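Local coordinates for protein minor fimbrium anchoring subunit Mfa2 (Porphyromonas gingivalis, PDB 5NFI) that anchors the minor (Mfa1) fimbriae in the outer membrane and regulates their length, serving filaments that mediate biofilm formation and adhesion to host cells and other bacteria, at residues Val30-Ala42 / Ile83-Met95. Numbering follows the deposited sequence.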
loop_
_atom_site.group_PDB
_atom_site.type_symbol
_atom_site.label_atom_id
_atom_site.label_comp_id
_atom_site.label_asym_id
_atom_site.label_seq_id
_atom_site.Cartn_x
_atom_site.Cartn_y
_atom_site.Cartn_z
ATOM N N VAL A 30 -5.769 -15.981 -1.740
ATOM C CA VAL A 30 -6.939 -15.860 -0.887
ATOM C C VAL A 30 -6.876 -16.872 0.251
ATOM O O VAL A 30 -6.745 -18.083 0.017
ATOM C CB VAL A 30 -8.228 -16.046 -1.697
ATOM C CG1 VAL A 30 -9.428 -15.708 -0.855
ATOM C CG2 VAL A 30 -8.186 -15.152 -2.908
ATOM N N TYR A 31 -6.954 -16.366 1.478
ATOM C CA TYR A 31 -6.809 -17.185 2.676
ATOM C C TYR A 31 -8.094 -17.187 3.485
ATOM O O TYR A 31 -8.839 -16.199 3.488
ATOM C CB TYR A 31 -5.643 -16.679 3.545
ATOM C CG TYR A 31 -4.354 -16.591 2.780
ATOM C CD1 TYR A 31 -3.588 -17.721 2.561
ATOM C CD2 TYR A 31 -3.916 -15.382 2.247
ATOM C CE1 TYR A 31 -2.423 -17.657 1.847
ATOM C CE2 TYR A 31 -2.749 -15.310 1.519
ATOM C CZ TYR A 31 -2.007 -16.459 1.326
ATOM O OH TYR A 31 -0.842 -16.421 0.602
ATOM N N ALA A 32 -8.345 -18.290 4.181
ATOM C CA ALA A 32 -9.510 -18.383 5.057
ATOM C C ALA A 32 -9.048 -18.646 6.483
ATOM O O ALA A 32 -8.276 -19.571 6.739
ATOM C CB ALA A 32 -10.461 -19.470 4.586
ATOM N N PHE A 33 -9.506 -17.804 7.401
ATOM C CA PHE A 33 -9.216 -17.976 8.813
ATOM C C PHE A 33 -10.533 -18.238 9.515
ATOM O O PHE A 33 -11.581 -17.760 9.073
ATOM C CB PHE A 33 -8.494 -16.745 9.376
ATOM C CG PHE A 33 -7.101 -16.577 8.832
ATOM C CD1 PHE A 33 -6.898 -16.235 7.505
ATOM C CD2 PHE A 33 -6.003 -16.812 9.629
ATOM C CE1 PHE A 33 -5.629 -16.119 6.993
ATOM C CE2 PHE A 33 -4.727 -16.700 9.120
ATOM C CZ PHE A 33 -4.542 -16.352 7.801
ATOM N N ASP A 34 -10.485 -19.020 10.589
ATOM C CA ASP A 34 -11.700 -19.415 11.296
ATOM C C ASP A 34 -11.966 -18.592 12.555
ATOM O O ASP A 34 -11.345 -17.555 12.774
ATOM C CB ASP A 34 -11.644 -20.904 11.650
ATOM C CG ASP A 34 -10.444 -21.265 12.503
ATOM O OD1 ASP A 34 -10.009 -20.441 13.333
ATOM O OD2 ASP A 34 -9.936 -22.400 12.349
ATOM N N LYS A 35 -12.890 -19.083 13.375
ATOM C CA LYS A 35 -13.285 -18.424 14.613
ATOM C C LYS A 35 -12.087 -18.019 15.471
ATOM O O LYS A 35 -12.164 -17.043 16.208
ATOM C CB LYS A 35 -14.225 -19.333 15.425
ATOM C CG LYS A 35 -13.513 -20.271 16.399
ATOM C CD LYS A 35 -14.482 -21.046 17.291
ATOM C CE LYS A 35 -13.828 -21.416 18.627
ATOM N NZ LYS A 35 -13.598 -20.242 19.544
ATOM N N ASP A 36 -10.981 -18.754 15.357
ATOM C CA ASP A 36 -9.806 -18.542 16.211
ATOM C C ASP A 36 -8.689 -17.752 15.533
ATOM O O ASP A 36 -7.661 -17.472 16.146
ATOM C CB ASP A 36 -9.252 -19.883 16.689
ATOM C CG ASP A 36 -10.268 -20.676 17.485
ATOM O OD1 ASP A 36 -10.970 -20.069 18.330
ATOM O OD2 ASP A 36 -10.369 -21.903 17.267
ATOM N N GLY A 37 -8.897 -17.389 14.275
ATOM C CA GLY A 37 -7.902 -16.648 13.532
ATOM C C GLY A 37 -6.814 -17.555 12.993
ATOM O O GLY A 37 -5.752 -17.091 12.612
ATOM N N ILE A 38 -7.084 -18.854 12.965
ATOM C CA ILE A 38 -6.139 -19.835 12.444
ATOM C C ILE A 38 -6.377 -20.087 10.956
ATOM O O ILE A 38 -7.520 -20.126 10.509
ATOM C CB ILE A 38 -6.256 -21.151 13.227
ATOM C CG1 ILE A 38 -5.631 -20.988 14.617
ATOM C CG2 ILE A 38 -5.627 -22.322 12.466
ATOM C CD1 ILE A 38 -6.176 -21.962 15.627
ATOM N N LEU A 39 -5.303 -20.248 10.190
ATOM C CA LEU A 39 -5.410 -20.510 8.753
ATOM C C LEU A 39 -6.046 -21.866 8.468
ATOM O O LEU A 39 -5.567 -22.890 8.939
ATOM C CB LEU A 39 -4.026 -20.437 8.098
ATOM C CG LEU A 39 -3.904 -20.605 6.581
ATOM C CD1 LEU A 39 -4.828 -19.663 5.831
ATOM C CD2 LEU A 39 -2.471 -20.365 6.170
ATOM N N ARG A 40 -7.129 -21.861 7.696
ATOM C CA ARG A 40 -7.824 -23.092 7.336
ATOM C C ARG A 40 -7.767 -23.386 5.841
ATOM O O ARG A 40 -7.984 -24.518 5.425
ATOM C CB ARG A 40 -9.285 -23.037 7.774
ATOM C CG ARG A 40 -9.466 -23.064 9.256
ATOM C CD ARG A 40 -8.658 -24.179 9.864
ATOM N NE ARG A 40 -8.690 -24.142 11.322
ATOM C CZ ARG A 40 -7.969 -24.946 12.094
ATOM N NH1 ARG A 40 -7.177 -25.857 11.537
ATOM N NH2 ARG A 40 -8.048 -24.844 13.415
ATOM N N SER A 41 -7.481 -22.380 5.030
ATOM C CA SER A 41 -7.488 -22.569 3.593
ATOM C C SER A 41 -6.553 -21.574 2.919
ATOM O O SER A 41 -6.576 -20.393 3.259
ATOM C CB SER A 41 -8.902 -22.408 3.066
ATOM O OG SER A 41 -8.910 -22.445 1.654
ATOM N N ALA A 42 -5.737 -22.034 1.971
ATOM C CA ALA A 42 -4.797 -21.153 1.270
ATOM C C ALA A 42 -4.834 -21.378 -0.233
ATOM O O ALA A 42 -4.473 -22.448 -0.712
ATOM C CB ALA A 42 -3.378 -21.356 1.794
ATOM N N ILE A 83 3.373 -20.148 5.739
ATOM C CA ILE A 83 1.942 -20.319 5.492
ATOM C C ILE A 83 1.557 -21.758 5.812
ATOM O O ILE A 83 1.733 -22.646 4.978
ATOM C CB ILE A 83 1.562 -20.002 4.026
ATOM C CG1 ILE A 83 2.014 -18.594 3.628
ATOM C CG2 ILE A 83 0.067 -20.162 3.805
ATOM C CD1 ILE A 83 1.726 -18.255 2.158
ATOM N N LYS A 84 1.053 -22.004 7.018
ATOM C CA LYS A 84 0.823 -23.386 7.440
ATOM C C LYS A 84 -0.565 -23.601 8.019
ATOM O O LYS A 84 -0.889 -23.127 9.116
ATOM C CB LYS A 84 1.893 -23.822 8.444
ATOM C CG LYS A 84 3.147 -24.355 7.747
ATOM C CD LYS A 84 4.364 -24.522 8.648
ATOM C CE LYS A 84 4.014 -25.052 10.030
ATOM N NZ LYS A 84 5.248 -25.321 10.843
ATOM N N ILE A 85 -1.369 -24.339 7.254
ATOM C CA ILE A 85 -2.761 -24.627 7.588
ATOM C C ILE A 85 -2.883 -25.335 8.920
ATOM O O ILE A 85 -2.149 -26.279 9.200
ATOM C CB ILE A 85 -3.424 -25.484 6.487
ATOM C CG1 ILE A 85 -3.505 -24.677 5.189
ATOM C CG2 ILE A 85 -4.808 -25.939 6.908
ATOM C CD1 ILE A 85 -4.289 -25.354 4.102
ATOM N N GLY A 86 -3.810 -24.856 9.741
ATOM C CA GLY A 86 -4.012 -25.373 11.072
ATOM C C GLY A 86 -2.955 -24.905 12.047
ATOM O O GLY A 86 -2.874 -25.427 13.155
ATOM N N GLU A 87 -2.136 -23.931 11.642
ATOM C CA GLU A 87 -1.082 -23.388 12.512
ATOM C C GLU A 87 -0.956 -21.874 12.383
ATOM O O GLU A 87 -1.120 -21.152 13.358
ATOM C CB GLU A 87 0.260 -24.077 12.214
ATOM C CG GLU A 87 0.240 -25.554 12.647
ATOM C CD GLU A 87 1.500 -26.336 12.315
ATOM O OE1 GLU A 87 2.595 -25.945 12.789
ATOM O OE2 GLU A 87 1.376 -27.359 11.595
ATOM N N THR A 88 -0.668 -21.404 11.176
ATOM C CA THR A 88 -0.516 -19.979 10.892
ATOM C C THR A 88 -1.730 -19.159 11.344
ATOM O O THR A 88 -2.859 -19.578 11.134
ATOM C CB THR A 88 -0.288 -19.767 9.388
ATOM O OG1 THR A 88 0.894 -20.465 8.982
ATOM C CG2 THR A 88 -0.132 -18.307 9.071
ATOM N N THR A 89 -1.512 -17.995 11.962
ATOM C CA THR A 89 -2.635 -17.171 12.419
ATOM C C THR A 89 -2.744 -15.817 11.715
ATOM O O THR A 89 -1.798 -15.366 11.060
ATOM C CB THR A 89 -2.563 -16.924 13.924
ATOM O OG1 THR A 89 -1.386 -16.173 14.241
ATOM C CG2 THR A 89 -2.516 -18.240 14.656
ATOM N N LYS A 90 -3.910 -15.180 11.868
ATOM C CA LYS A 90 -4.287 -13.956 11.141
ATOM C C LYS A 90 -3.249 -12.840 11.239
ATOM O O LYS A 90 -3.064 -12.083 10.302
ATOM C CB LYS A 90 -5.652 -13.430 11.649
ATOM C CG LYS A 90 -5.615 -13.012 13.123
ATOM C CD LYS A 90 -6.908 -12.506 13.761
ATOM C CE LYS A 90 -8.188 -13.038 13.152
ATOM N NZ LYS A 90 -9.337 -12.599 14.022
ATOM N N GLN A 91 -2.556 -12.751 12.368
ATOM C CA GLN A 91 -1.740 -11.574 12.655
ATOM C C GLN A 91 -0.243 -11.834 12.486
ATOM O O GLN A 91 0.576 -11.001 12.848
ATOM C CB GLN A 91 -2.016 -11.060 14.075
ATOM C CG GLN A 91 -1.417 -11.907 15.200
ATOM C CD GLN A 91 -2.174 -13.210 15.514
ATOM O OE1 GLN A 91 -3.170 -13.538 14.886
ATOM N NE2 GLN A 91 -1.694 -13.943 16.512
ATOM N N GLN A 92 0.122 -12.987 11.938
ATOM C CA GLN A 92 1.514 -13.252 11.610
ATOM C C GLN A 92 1.884 -12.542 10.317
ATOM O O GLN A 92 1.022 -12.197 9.516
ATOM C CB GLN A 92 1.765 -14.751 11.487
ATOM C CG GLN A 92 1.819 -15.484 12.817
ATOM C CD GLN A 92 1.910 -16.998 12.657
ATOM O OE1 GLN A 92 0.901 -17.697 12.724
ATOM N NE2 GLN A 92 3.115 -17.504 12.437
ATOM N N VAL A 93 3.172 -12.316 10.107
ATOM C CA VAL A 93 3.586 -11.579 8.929
ATOM C C VAL A 93 3.549 -12.443 7.679
ATOM O O VAL A 93 4.289 -13.412 7.540
ATOM C CB VAL A 93 4.994 -10.987 9.092
ATOM C CG1 VAL A 93 5.356 -10.145 7.866
ATOM C CG2 VAL A 93 5.066 -10.146 10.370
ATOM N N LEU A 94 2.685 -12.072 6.755
ATOM C CA LEU A 94 2.630 -12.753 5.477
ATOM C C LEU A 94 3.820 -12.428 4.566
ATOM O O LEU A 94 4.324 -13.294 3.840
ATOM C CB LEU A 94 1.325 -12.388 4.769
ATOM C CG LEU A 94 1.159 -12.892 3.346
ATOM C CD1 LEU A 94 1.366 -14.412 3.292
ATOM C CD2 LEU A 94 -0.219 -12.503 2.841
HETATM N N MSE A 95 4.298 -11.192 4.654
HETATM C CA MSE A 95 4.925 -10.532 3.518
HETATM C C MSE A 95 5.903 -9.451 3.939
HETATM O O MSE A 95 5.573 -8.632 4.789
HETATM C CB MSE A 95 3.825 -9.887 2.698
HETATM C CG MSE A 95 3.985 -9.773 1.224
HETATM SE SE MSE A 95 2.397 -8.728 0.715
HETATM C CE MSE A 95 3.092 -6.934 1.040
#
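Every hydrogen bond linking Gly37, Ile38 and Leu39 to the irregular loop Gly86-Lys90 is main-chain, and the pairing amounts to a single antiparallel beta bridge, Ile38 with Thr89, of the non-hydrogen-bonded kind. Two bonds frame it: Leu39 N donates to Thr88 O (2.7 Å), and Lys90 N reaches Gly37 O at 2.8 Å, in the carbonyl plane but more bent at the hydrogen. A third extends the attachment past the bridge, Leu39 O accepting a nearly straight bond from Gly86 N (2.8 Å, 173°).

Toward Ile83 and Tyr31, Leu39 has CG anti to its own N (chi1 -177°), which carries CD2 to Ile83 CG2 (3.5 Å) and alongside Thr88 CB. Ile83 crosses Tyr31 at about a right angle, and Leu94 CD2 approaches Tyr31 CE2; Phe172 meets the rings of both Tyr31 and Phe33. Phe33 CE2 comes close to the Thr89-Lys90 peptide. Ile38 CG2 touches Gly86 CA and sits over the centre of the Arg40 guanidinium, which Asp34 holds at its edge by a salt bridge.

Gln92 OE1 receives Thr89 N and OG1 from opposite faces of its plane, joining the ends of the Thr89-Gln92 type I turn and probably bracing it. Main-chain bonds thus satisfy Gly37 O and both polar backbone atoms of Leu39, while Leu39, Ile83, Tyr31 and Leu94 supply apolar contact, joining the loop before strand 93-100 to hairpin 28-33/39-45.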